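PDB 5EDF: FrpC operon protein, which is an iron-regulated protein of Neisseria meningitidis, FrpD, that binds the RTX protein FrpC and is putatively involved in adhesion. Local coordinates for residues G210-Q213 with Q214-L218; Q201-T204 with Q205-V209; H86-Q89 with F90-G94. All coordinates share one frame; numbering follows the deposited sequence. Where two conformers were deposited one is given.

Interaction 1: G210-Q213 with Q214-L218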
ATOM      1  N   GLY A 210      -8.880   5.943  -4.872  1.00 13.66           N
ATOM      2  CA  GLY A 210      -8.629   6.943  -3.849  1.00 14.35           C
ATOM      3  C   GLY A 210      -7.457   6.564  -2.968  1.00 13.82           C
ATOM      4  O   GLY A 210      -6.618   7.406  -2.638  1.00 14.72           O
ATOM      5  N   TYR A 211      -7.420   5.313  -2.546  1.00 12.90           N
ATOM      6  CA  TYR A 211      -6.317   4.824  -1.705  1.00 11.37           C
ATOM      7  C   TYR A 211      -5.019   4.987  -2.474  1.00 11.81           C
ATOM      8  O   TYR A 211      -4.033   5.512  -1.912  1.00 11.83           O
ATOM      9  CB  TYR A 211      -6.612   3.372  -1.308  1.00 12.25           C
ATOM     10  CG  TYR A 211      -5.690   2.778  -0.247  1.00 10.10           C
ATOM     11  CD1 TYR A 211      -6.190   2.350   0.955  1.00 11.98           C
ATOM     12  CD2 TYR A 211      -4.325   2.645  -0.482  1.00 11.40           C
ATOM     13  CE1 TYR A 211      -5.366   1.788   1.918  1.00 12.55           C
ATOM     14  CE2 TYR A 211      -3.501   2.103   0.477  1.00 10.91           C
ATOM     15  CZ  TYR A 211      -4.014   1.676   1.685  1.00 12.02           C
ATOM     16  OH  TYR A 211      -3.111   1.138   2.606  1.00 12.75           O
ATOM     17  N   HIS A 212      -4.988   4.535  -3.718  1.00 10.64           N
ATOM     18  CA  HIS A 212      -3.753   4.622  -4.468  1.00 11.27           C
ATOM     19  C   HIS A 212      -3.297   6.045  -4.699  1.00 13.74           C
ATOM     20  O   HIS A 212      -2.099   6.321  -4.612  1.00 12.63           O
ATOM     21  CB  HIS A 212      -3.809   3.847  -5.780  1.00 11.06           C
ATOM     22  CG  HIS A 212      -2.475   3.752  -6.404  1.00 10.42           C
ATOM     23  ND1 HIS A 212      -1.410   3.159  -5.746  1.00 11.62           N
ATOM     24  CD2 HIS A 212      -1.988   4.221  -7.572  1.00 11.50           C
ATOM     25  CE1 HIS A 212      -0.327   3.302  -6.474  1.00 11.75           C
ATOM     26  NE2 HIS A 212      -0.648   3.929  -7.600  1.00 11.39           N
ATOM     27  N   GLN A 213      -4.229   6.964  -4.932  1.00 12.12           N
ATOM     28  CA  GLN A 213      -3.861   8.360  -5.082  1.00 11.70           C
ATOM     29  C   GLN A 213      -3.197   8.867  -3.803  1.00 12.65           C
ATOM     30  O   GLN A 213      -2.243   9.652  -3.853  1.00 14.38           O
ATOM     31  CB  GLN A 213      -5.094   9.214  -5.429  1.00 14.01           C
ATOM     32  CG  GLN A 213      -5.615   8.968  -6.814  1.00 16.25           C
ATOM     33  CD  GLN A 213      -6.961   9.638  -7.100  1.00 19.31           C
ATOM     34  OE1 GLN A 213      -7.749   9.901  -6.199  1.00 22.18           O
ATOM     35  NE2 GLN A 213      -7.237   9.850  -8.360  1.00 21.88           N
ATOM     36  N   GLN A 214      -3.702   8.448  -2.642  1.00 13.00           N
ATOM     37  CA  GLN A 214      -3.083   8.827  -1.380  1.00 14.27           C
ATOM     38  C   GLN A 214      -1.671   8.244  -1.247  1.00 12.74           C
ATOM     39  O   GLN A 214      -0.773   8.913  -0.796  1.00 13.07           O
ATOM     40  CB  GLN A 214      -3.968   8.416  -0.207  1.00 14.78           C
ATOM     41  CG  GLN A 214      -5.296   9.192  -0.192  1.00 16.94           C
ATOM     42  CD  GLN A 214      -6.323   8.527   0.686  1.00 21.26           C
ATOM     43  OE1 GLN A 214      -5.977   7.853   1.655  1.00 29.13           O
ATOM     44  NE2 GLN A 214      -7.590   8.691   0.351  1.00 25.90           N
ATOM     45  N   VAL A 215      -1.475   7.006  -1.703  1.00 11.64           N
ATOM     46  CA  VAL A 215      -0.161   6.364  -1.666  1.00 11.04           C
ATOM     47  C   VAL A 215       0.804   7.118  -2.582  1.00 12.74           C
ATOM     48  O   VAL A 215       1.944   7.362  -2.198  1.00 12.06           O
ATOM     49  CB  VAL A 215      -0.240   4.890  -2.041  1.00  9.69           C
ATOM     50  CG1 VAL A 215       1.153   4.314  -2.177  1.00 11.71           C
ATOM     51  CG2 VAL A 215      -1.030   4.140  -1.004  1.00 11.47           C
ATOM     52  N   GLU A 216       0.366   7.504  -3.775  1.00 11.70           N
ATOM     53  CA  GLU A 216       1.225   8.225  -4.715  1.00 12.76           C
ATOM     54  C   GLU A 216       1.665   9.550  -4.089  1.00 13.42           C
ATOM     55  O   GLU A 216       2.833   9.898  -4.132  1.00 14.44           O
ATOM     56  CB  GLU A 216       0.462   8.516  -6.003  1.00 14.86           C
ATOM     57  CG  GLU A 216       0.126   7.320  -6.811  1.00 18.85           C
ATOM     58  CD  GLU A 216      -0.593   7.663  -8.091  1.00 24.55           C
ATOM     59  OE1 GLU A 216      -1.776   8.093  -8.056  1.00 23.62           O
ATOM     60  OE2 GLU A 216       0.048   7.470  -9.138  1.00 24.90           O
ATOM     61  N   GLN A 217       0.738  10.281  -3.487  1.00 13.29           N
ATOM     62  CA  GLN A 217       1.065  11.547  -2.843  1.00 15.78           C
ATOM     63  C   GLN A 217       2.058  11.327  -1.690  1.00 14.79           C
ATOM     64  O   GLN A 217       3.031  12.095  -1.517  1.00 14.12           O
ATOM     65  CB  GLN A 217      -0.219  12.244  -2.380  1.00 17.63           C
ATOM     66  CG  GLN A 217      -0.043  13.590  -1.700  1.00 25.48           C
ATOM     67  CD  GLN A 217      -1.366  14.081  -1.117  1.00 37.24           C
ATOM     68  OE1 GLN A 217      -1.935  13.461  -0.203  1.00 40.64           O
ATOM     69  NE2 GLN A 217      -1.876  15.174  -1.666  1.00 39.08           N
ATOM     70  N   LEU A 218       1.824  10.268  -0.922  1.00 12.88           N
ATOM     71  CA  LEU A 218       2.664   9.952   0.233  1.00 12.60           C
ATOM     72  C   LEU A 218       4.107   9.647  -0.198  1.00 13.38           C
ATOM     73  O   LEU A 218       5.077  10.207   0.312  1.00 13.46           O
ATOM     74  CB  LEU A 218       2.035   8.793   1.016  1.00 13.26           C
ATOM     75  CG  LEU A 218       2.755   8.348   2.274  1.00 13.61           C
ATOM     76  CD1 LEU A 218       2.880   9.502   3.279  1.00 14.72           C
ATOM     77  CD2 LEU A 218       2.006   7.172   2.864  1.00 15.44           C
TER
HETATM   78  O   HOH W   1       1.153   4.907  -9.521  1.00 16.35           O
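His212 and Glu216, one helical turn apart, set their side chains at about a right angle. Glu216 CG sits above one face of the imidazole, 3.9 Å from the centroid and 28° off the normal, a CH-pi contact, while the carboxylate carbon stands further out, toward the NE2 and CD2 side of the ring. His212 CG is anti to the backbone N (chi1 -170°), which carries the ring along the helix toward the following turn, where this methylene waits. The carboxylate is tilted 25° from the ring plane, and a water lying in the plane of the ring bridges His212 NE2 and Glu216 OE2, 2.8 Å from each. His212 ND1 bonds to Tyr193 OH, while Glu216 OE2 also forms a salt bridge with Lys155.

Tyr211 and Val215 repeat the spacing with apolar groups. Their side chains slant across one another, Tyr211 CE2 coming 3.5 Å from Val215 CG2, and Tyr211 OH is hydrogen-bonded to Asp99 OD2. Ordinary i to i+4 backbone bonds run beneath both pairs. Helix 205-224 thus lays His212 against strand 178-186, and Tyr211 and Val215 against Leu76 of strand 73-77.

Interaction 2: Q201-T204 with Q205-V209; sequences QQLT and QQELV
Thr204 and Glu207 form a capping box at the start of helix 205-224, a reciprocal exchange in which each side chain takes up a backbone N-H of the other residue. Glu207 shows how one chain serves several ends. Its CB lies 3.6 Å from Thr204 O, packed against the carbonyl oxygen of the N-cap residue. From there CG, anti to the carbonyl carbon (chi1 -71°), turns back toward the residues that precede the helix and passes 3.4 Å from Thr204 OG1. The chain continues extended, crossing the threonine side chain at about a right angle, and CD comes up against the Leu203 CD2 methyl. At the tip the two oxygens divide their work. OE1 accepts from Thr204 N at 2.9 Å in a nearly straight bond (168°), through the lone pair facing away from the other oxygen, and also accepts a hydrogen bond from a water that donates to Gln202 O as well. OE2 receives Trp74 NE1 and a second water, which is itself held by Gln201 NE2. Backbone, indole and solvent together therefore fix the carboxylate at the mouth of the helix, where the N-terminal dipole would probably favour its negative charge.

The other half of the box is Thr204 OG1, which accepts from Glu207 N at 3.0 Å. Alongside lies the hydrophobic staple that accompanies a capping box, Leu203 CD1 meeting Leu208 CD2 at 3.9 Å; Leu208 also touches Tyr153, Ile163, His165 and Thr180 of strands 150-155, 161-167 and 178-186. The first i to i+4 bond of the helix runs from Leu208 N to Thr204 O, and Leu208 CG rests 3.3 Å from that same carbonyl oxygen.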
ATOM      1  N   GLN A 201     -15.663  -6.677   2.547  1.00 22.00           N
ATOM      2  CA  GLN A 201     -16.699  -6.204   1.623  1.00 22.69           C
ATOM      3  C   GLN A 201     -16.108  -5.783   0.269  1.00 20.61           C
ATOM      4  O   GLN A 201     -14.961  -5.321   0.186  1.00 19.32           O
ATOM      5  CB  GLN A 201     -17.510  -5.051   2.254  1.00 24.49           C
ATOM      6  CG  GLN A 201     -16.806  -3.669   2.281  1.00 22.12           C
ATOM      7  CD  GLN A 201     -15.872  -3.472   3.456  1.00 21.73           C
ATOM      8  OE1 GLN A 201     -15.594  -4.406   4.232  1.00 23.90           O
ATOM      9  NE2 GLN A 201     -15.385  -2.253   3.593  1.00 21.54           N
ATOM     10  N   GLN A 202     -16.849  -5.970  -0.806  1.00 18.89           N
ATOM     11  CA  GLN A 202     -16.452  -5.432  -2.101  1.00 17.80           C
ATOM     12  C   GLN A 202     -16.290  -3.913  -2.007  1.00 18.99           C
ATOM     13  O   GLN A 202     -17.100  -3.219  -1.412  1.00 22.74           O
ATOM     14  CB  GLN A 202     -17.470  -5.815  -3.173  1.00 21.11           C
ATOM     15  CG  GLN A 202     -17.049  -5.508  -4.595  1.00 19.23           C
ATOM     16  CD  GLN A 202     -18.101  -5.881  -5.636  1.00 26.46           C
ATOM     17  OE1 GLN A 202     -18.992  -6.669  -5.376  1.00 32.85           O
ATOM     18  NE2 GLN A 202     -17.955  -5.324  -6.826  1.00 35.34           N
ATOM     19  N   LEU A 203     -15.222  -3.403  -2.608  1.00 16.61           N
ATOM     20  CA  LEU A 203     -14.887  -2.017  -2.572  1.00 16.55           C
ATOM     21  C   LEU A 203     -15.117  -1.429  -3.953  1.00 17.46           C
ATOM     22  O   LEU A 203     -14.976  -2.108  -4.972  1.00 18.32           O
ATOM     23  CB  LEU A 203     -13.406  -1.855  -2.150  1.00 15.39           C
ATOM     24  CG  LEU A 203     -13.079  -2.415  -0.770  1.00 16.19           C
ATOM     25  CD1 LEU A 203     -11.553  -2.313  -0.491  1.00 16.59           C
ATOM     26  CD2 LEU A 203     -13.875  -1.710   0.340  1.00 20.12           C
ATOM     27  N   THR A 204     -15.453  -0.157  -4.003  1.00 18.04           N
ATOM     28  CA  THR A 204     -15.699   0.499  -5.263  1.00 17.17           C
ATOM     29  C   THR A 204     -14.405   0.952  -5.893  1.00 15.95           C
ATOM     30  O   THR A 204     -13.362   1.051  -5.229  1.00 14.79           O
ATOM     31  CB  THR A 204     -16.587   1.738  -5.104  1.00 19.21           C
ATOM     32  OG1 THR A 204     -15.860   2.746  -4.391  1.00 21.61           O
ATOM     33  CG2 THR A 204     -17.889   1.429  -4.344  1.00 20.36           C
ATOM     34  N   GLN A 205     -14.446   1.266  -7.178  1.00 17.31           N
ATOM     35  CA  GLN A 205     -13.308   1.821  -7.856  1.00 15.06           C
ATOM     36  C   GLN A 205     -12.848   3.111  -7.180  1.00 16.55           C
ATOM     37  O   GLN A 205     -11.644   3.384  -7.100  1.00 15.02           O
ATOM     38  CB  GLN A 205     -13.582   2.065  -9.332  1.00 17.51           C
ATOM     39  CG  GLN A 205     -12.349   2.496 -10.087  1.00 17.51           C
ATOM     40  CD  GLN A 205     -12.577   2.759 -11.569  1.00 17.24           C
ATOM     41  OE1 GLN A 205     -13.714   2.788 -12.051  1.00 18.06           O
ATOM     42  NE2 GLN A 205     -11.494   3.028 -12.298  1.00 17.00           N
ATOM     43  N   GLN A 206     -13.809   3.900  -6.706  1.00 15.57           N
ATOM     44  CA  GLN A 206     -13.481   5.160  -6.061  1.00 16.74           C
ATOM     45  C   GLN A 206     -12.695   4.933  -4.776  1.00 16.03           C
ATOM     46  O   GLN A 206     -11.740   5.661  -4.481  1.00 16.84           O
ATOM     47  CB  GLN A 206     -14.729   6.007  -5.810  1.00 20.64           C
ATOM     48  CG  GLN A 206     -15.425   6.516  -7.082  1.00 23.54           C
ATOM     49  CD  GLN A 206     -16.472   5.566  -7.662  1.00 23.01           C
ATOM     50  OE1 GLN A 206     -16.559   4.383  -7.304  1.00 25.93           O
ATOM     51  NE2 GLN A 206     -17.272   6.091  -8.577  1.00 27.44           N
ATOM     52  N   GLU A 207     -13.092   3.933  -3.986  1.00 16.32           N
ATOM     53  CA  GLU A 207     -12.343   3.587  -2.770  1.00 16.22           C
ATOM     54  C   GLU A 207     -10.933   3.116  -3.099  1.00 13.85           C
ATOM     55  O   GLU A 207      -9.973   3.543  -2.466  1.00 14.59           O
ATOM     56  CB  GLU A 207     -13.061   2.495  -1.988  1.00 15.96           C
ATOM     57  CG  GLU A 207     -14.340   2.985  -1.320  1.00 18.88           C
ATOM     58  CD  GLU A 207     -15.110   1.865  -0.655  1.00 20.62           C
ATOM     59  OE1 GLU A 207     -15.655   0.990  -1.381  1.00 20.75           O
ATOM     60  OE2 GLU A 207     -15.239   1.889   0.596  1.00 21.25           O
ATOM     61  N   LEU A 208     -10.810   2.268  -4.113  1.00 12.63           N
ATOM     62  CA  LEU A 208      -9.515   1.679  -4.474  1.00 11.54           C
ATOM     63  C   LEU A 208      -8.561   2.690  -5.119  1.00 12.58           C
ATOM     64  O   LEU A 208      -7.417   2.830  -4.705  1.00 12.53           O
ATOM     65  CB  LEU A 208      -9.751   0.473  -5.383  1.00 13.87           C
ATOM     66  CG  LEU A 208     -10.546  -0.681  -4.795  1.00 13.42           C
ATOM     67  CD1 LEU A 208     -11.021  -1.666  -5.878  1.00 18.34           C
ATOM     68  CD2 LEU A 208      -9.665  -1.405  -3.802  1.00 16.24           C
ATOM     69  N   VAL A 209      -9.044   3.422  -6.131  1.00 12.71           N
ATOM     70  CA  VAL A 209      -8.246   4.498  -6.734  1.00 12.72           C
ATOM     71  C   VAL A 209      -7.929   5.587  -5.727  1.00 13.46           C
ATOM     72  O   VAL A 209      -6.802   6.100  -5.691  1.00 14.46           O
ATOM     73  CB  VAL A 209      -8.923   5.080  -8.024  1.00 12.52           C
ATOM     74  CG1 VAL A 209      -8.158   6.311  -8.522  1.00 14.80           C
ATOM     75  CG2 VAL A 209      -8.929   4.016  -9.108  1.00 14.92           C
TER
HETATM   76  O   HOH W   2     -16.468   0.074   2.160  1.00 27.92           O
HETATM   77  O   HOH W   3     -17.676  -0.569  -0.595  1.00 26.60           O

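Interaction 3: H86-Q89 with F90-G94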
ATOM      1  N   HIS A  86      -4.389   0.553  17.374  1.00 14.69           N
ATOM      2  CA  HIS A  86      -4.449  -0.237  16.147  1.00 15.10           C
ATOM      3  C   HIS A  86      -3.067  -0.734  15.752  1.00 14.09           C
ATOM      4  O   HIS A  86      -2.897  -1.890  15.316  1.00 15.14           O
ATOM      5  CB  HIS A  86      -5.111   0.540  15.029  1.00 14.46           C
ATOM      6  CG  HIS A  86      -6.535   0.876  15.323  1.00 16.42           C
ATOM      7  ND1 HIS A  86      -7.558  -0.034  15.139  1.00 17.17           N
ATOM      8  CD2 HIS A  86      -7.113   1.988  15.844  1.00 18.50           C
ATOM      9  CE1 HIS A  86      -8.701   0.512  15.526  1.00 17.65           C
ATOM     10  NE2 HIS A  86      -8.460   1.739  15.954  1.00 20.49           N
ATOM     11  N   PHE A  87      -2.054   0.136  15.887  1.00 14.36           N
ATOM     12  CA  PHE A  87      -0.662  -0.270  15.656  1.00 14.43           C
ATOM     13  C   PHE A  87      -0.150  -1.279  16.668  1.00 15.05           C
ATOM     14  O   PHE A  87       0.602  -2.187  16.304  1.00 16.87           O
ATOM     15  CB  PHE A  87       0.264   0.942  15.613  1.00 13.72           C
ATOM     16  CG  PHE A  87       0.193   1.705  14.327  1.00 12.35           C
ATOM     17  CD1 PHE A  87       0.950   1.294  13.248  1.00 12.72           C
ATOM     18  CD2 PHE A  87      -0.615   2.831  14.164  1.00 11.45           C
ATOM     19  CE1 PHE A  87       0.925   1.991  12.055  1.00 12.50           C
ATOM     20  CE2 PHE A  87      -0.655   3.516  12.948  1.00 13.23           C
ATOM     21  CZ  PHE A  87       0.090   3.122  11.912  1.00 12.24           C
ATOM     22  N   ILE A  88      -0.540  -1.148  17.934  0.50 14.92           N
ATOM     23  CA  ILE A  88      -0.103  -2.115  18.938  0.50 15.39           C
ATOM     24  C   ILE A  88      -0.647  -3.509  18.610  0.50 16.83           C
ATOM     25  O   ILE A  88       0.073  -4.494  18.689  0.50 18.17           O
ATOM     26  CB  ILE A  88      -0.541  -1.695  20.351  0.50 15.67           C
ATOM     27  CG1 ILE A  88       0.297  -0.497  20.782  0.50 18.98           C
ATOM     28  CG2 ILE A  88      -0.383  -2.843  21.321  0.50 16.09           C
ATOM     29  CD1 ILE A  88      -0.221   0.235  21.942  0.50 16.82           C
ATOM     30  N   GLN A  89      -1.921  -3.594  18.254  1.00 15.22           N
ATOM     31  CA  GLN A  89      -2.486  -4.846  17.808  1.00 16.01           C
ATOM     32  C   GLN A  89      -1.755  -5.410  16.581  1.00 16.28           C
ATOM     33  O   GLN A  89      -1.427  -6.593  16.500  1.00 18.50           O
ATOM     34  CB  GLN A  89      -3.984  -4.679  17.557  1.00 16.00           C
ATOM     35  CG  GLN A  89      -4.689  -5.960  17.112  1.00 17.52           C
ATOM     36  CD  GLN A  89      -4.799  -6.962  18.217  1.00 17.83           C
ATOM     37  OE1 GLN A  89      -5.512  -6.726  19.199  1.00 21.78           O
ATOM     38  NE2 GLN A  89      -4.100  -8.096  18.076  1.00 25.06           N
ATOM     39  N   PHE A  90      -1.514  -4.546  15.612  1.00 15.69           N
ATOM     40  CA  PHE A  90      -0.789  -4.914  14.400  1.00 16.35           C
ATOM     41  C   PHE A  90       0.590  -5.471  14.724  1.00 17.29           C
ATOM     42  O   PHE A  90       1.003  -6.474  14.168  1.00 18.72           O
ATOM     43  CB  PHE A  90      -0.702  -3.652  13.533  1.00 17.12           C
ATOM     44  CG  PHE A  90       0.345  -3.696  12.460  1.00 17.61           C
ATOM     45  CD1 PHE A  90       0.128  -4.373  11.299  1.00 17.59           C
ATOM     46  CD2 PHE A  90       1.539  -3.013  12.632  1.00 17.81           C
ATOM     47  CE1 PHE A  90       1.111  -4.384  10.313  1.00 17.02           C
ATOM     48  CE2 PHE A  90       2.510  -3.034  11.638  1.00 17.47           C
ATOM     49  CZ  PHE A  90       2.286  -3.721  10.504  1.00 18.77           C
ATOM     50  N   LEU A  91       1.286  -4.834  15.643  1.00 16.48           N
ATOM     51  CA  LEU A  91       2.615  -5.315  15.999  1.00 19.03           C
ATOM     52  C   LEU A  91       2.591  -6.663  16.746  1.00 19.40           C
ATOM     53  O   LEU A  91       3.550  -7.436  16.679  1.00 26.96           O
ATOM     54  CB  LEU A  91       3.386  -4.251  16.775  1.00 18.56           C
ATOM     55  CG  LEU A  91       3.794  -3.006  15.986  1.00 20.52           C
ATOM     56  CD1 LEU A  91       4.385  -1.955  16.911  1.00 24.64           C
ATOM     57  CD2 LEU A  91       4.803  -3.402  14.914  1.00 24.40           C
ATOM     58  N   ARG A  92       1.478  -6.978  17.392  1.00 21.54           N
ATOM     59  CA  ARG A  92       1.344  -8.259  18.060  1.00 23.54           C
ATOM     60  C   ARG A  92       1.065  -9.414  17.119  1.00 26.33           C
ATOM     61  O   ARG A  92       1.730 -10.432  17.195  1.00 28.52           O
ATOM     62  CB  ARG A  92       0.240  -8.179  19.108  1.00 27.37           C
ATOM     63  CG  ARG A  92       0.589  -7.243  20.223  1.00 36.45           C
ATOM     64  CD  ARG A  92      -0.483  -7.159  21.254  1.00 43.11           C
ATOM     65  NE  ARG A  92      -0.142  -6.221  22.326  1.00 44.50           N
ATOM     66  CZ  ARG A  92       0.630  -6.507  23.370  1.00 51.52           C
ATOM     67  NH1 ARG A  92       1.168  -7.722  23.516  1.00 54.01           N
ATOM     68  NH2 ARG A  92       0.864  -5.571  24.287  1.00 56.05           N
ATOM     69  N   ASP A  93       0.073  -9.274  16.251  1.00 24.08           N
ATOM     70  CA  ASP A  93      -0.290 -10.394  15.368  1.00 28.73           C
ATOM     71  C   ASP A  93      -0.704 -10.027  13.950  1.00 26.80           C
ATOM     72  O   ASP A  93      -1.187 -10.884  13.200  1.00 29.97           O
ATOM     73  CB  ASP A  93      -1.368 -11.260  16.024  1.00 27.20           C
ATOM     74  CG  ASP A  93      -2.676 -10.526  16.245  1.00 27.35           C
ATOM     75  OD1 ASP A  93      -2.794  -9.376  15.810  1.00 23.94           O
ATOM     76  OD2 ASP A  93      -3.601 -11.121  16.862  1.00 28.89           O
ATOM     77  N   GLY A  94      -0.503  -8.775  13.581  1.00 24.41           N
ATOM     78  CA  GLY A  94      -0.882  -8.292  12.258  1.00 25.09           C
ATOM     79  C   GLY A  94      -2.360  -8.003  12.031  1.00 26.28           C
ATOM     80  O   GLY A  94      -2.708  -7.461  10.972  1.00 28.57           O
TER
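Gln89 O is gripped by two backbone N-H groups in the last turn of helix 84-93. Asp93 N gives the straighter bond, 3.1 Å long at 168°, and arrives nearly in line with the carbonyl; Arg92 N-H is shared between the carbonyls of two consecutive residues, in an i to i+4 bond to Ile88 O and a weak i to i+3 bond to Gln89 O. The side chains of Gln89 and Asp93 then close a second link above the backbone one. Gln89 NE2 donates to Asp93 OD1 at 2.9 Å, with the acceptor close to the amide plane, yet NE2 approaches OD1 from above the carboxylate plane, 43° out of it. A bend at the second torsion of Gln89 (chi2 71°) makes this possible, swinging the amide along the helix instead of straight outward.

Gly94, with positive phi, is the residue that breaks the helix, the first to leave helical geometry, and its N bonds to Phe90 O. Asp93 OD1 has a further donor in Leu95 N, an Asx turn, so the same carboxylate oxygen ties the last turn to the chain beyond it.

On another side of the helix Ile88 and Arg92 run side by side in the same direction; in one of the two conformers of Ile88, its CG2 methyl meets the edge of the guanidinium, 3.5 Å from Arg92 NE. Phe87 and Phe90 point into the protein, touching loosely through Phe87 CD1 and Phe90 CD2. Both rings rest on Val98 of strand 98-105, while Phe87 packs on Tyr66 and Phe90 on Ser64, both of strand 61-70.

In the fold
Interactions 1 and 2 follow each other along helix 205-224, their centres 13 Å apart, whereas interaction 3 lies on helix 84-93, its centre 23 and 24 Å from those of interactions 1 and 2. Each is partly buried, but the balance shifts: interaction 1 is nearest the centre of the chain, with aromatic and aliphatic groups turned to the nine-stranded sheet, and interaction 3 is the most peripheral. Mid-helix, the i to i+4 pairs meet through a CH-pi contact and a water bridge; at the helix start a capping box occupies backbone N-H groups; in 84-93 a glutamine-aspartate bond spans the last turn alongside the backbone bond. Strand 61-70 meets both helices, touching residues of interactions 1 and 3.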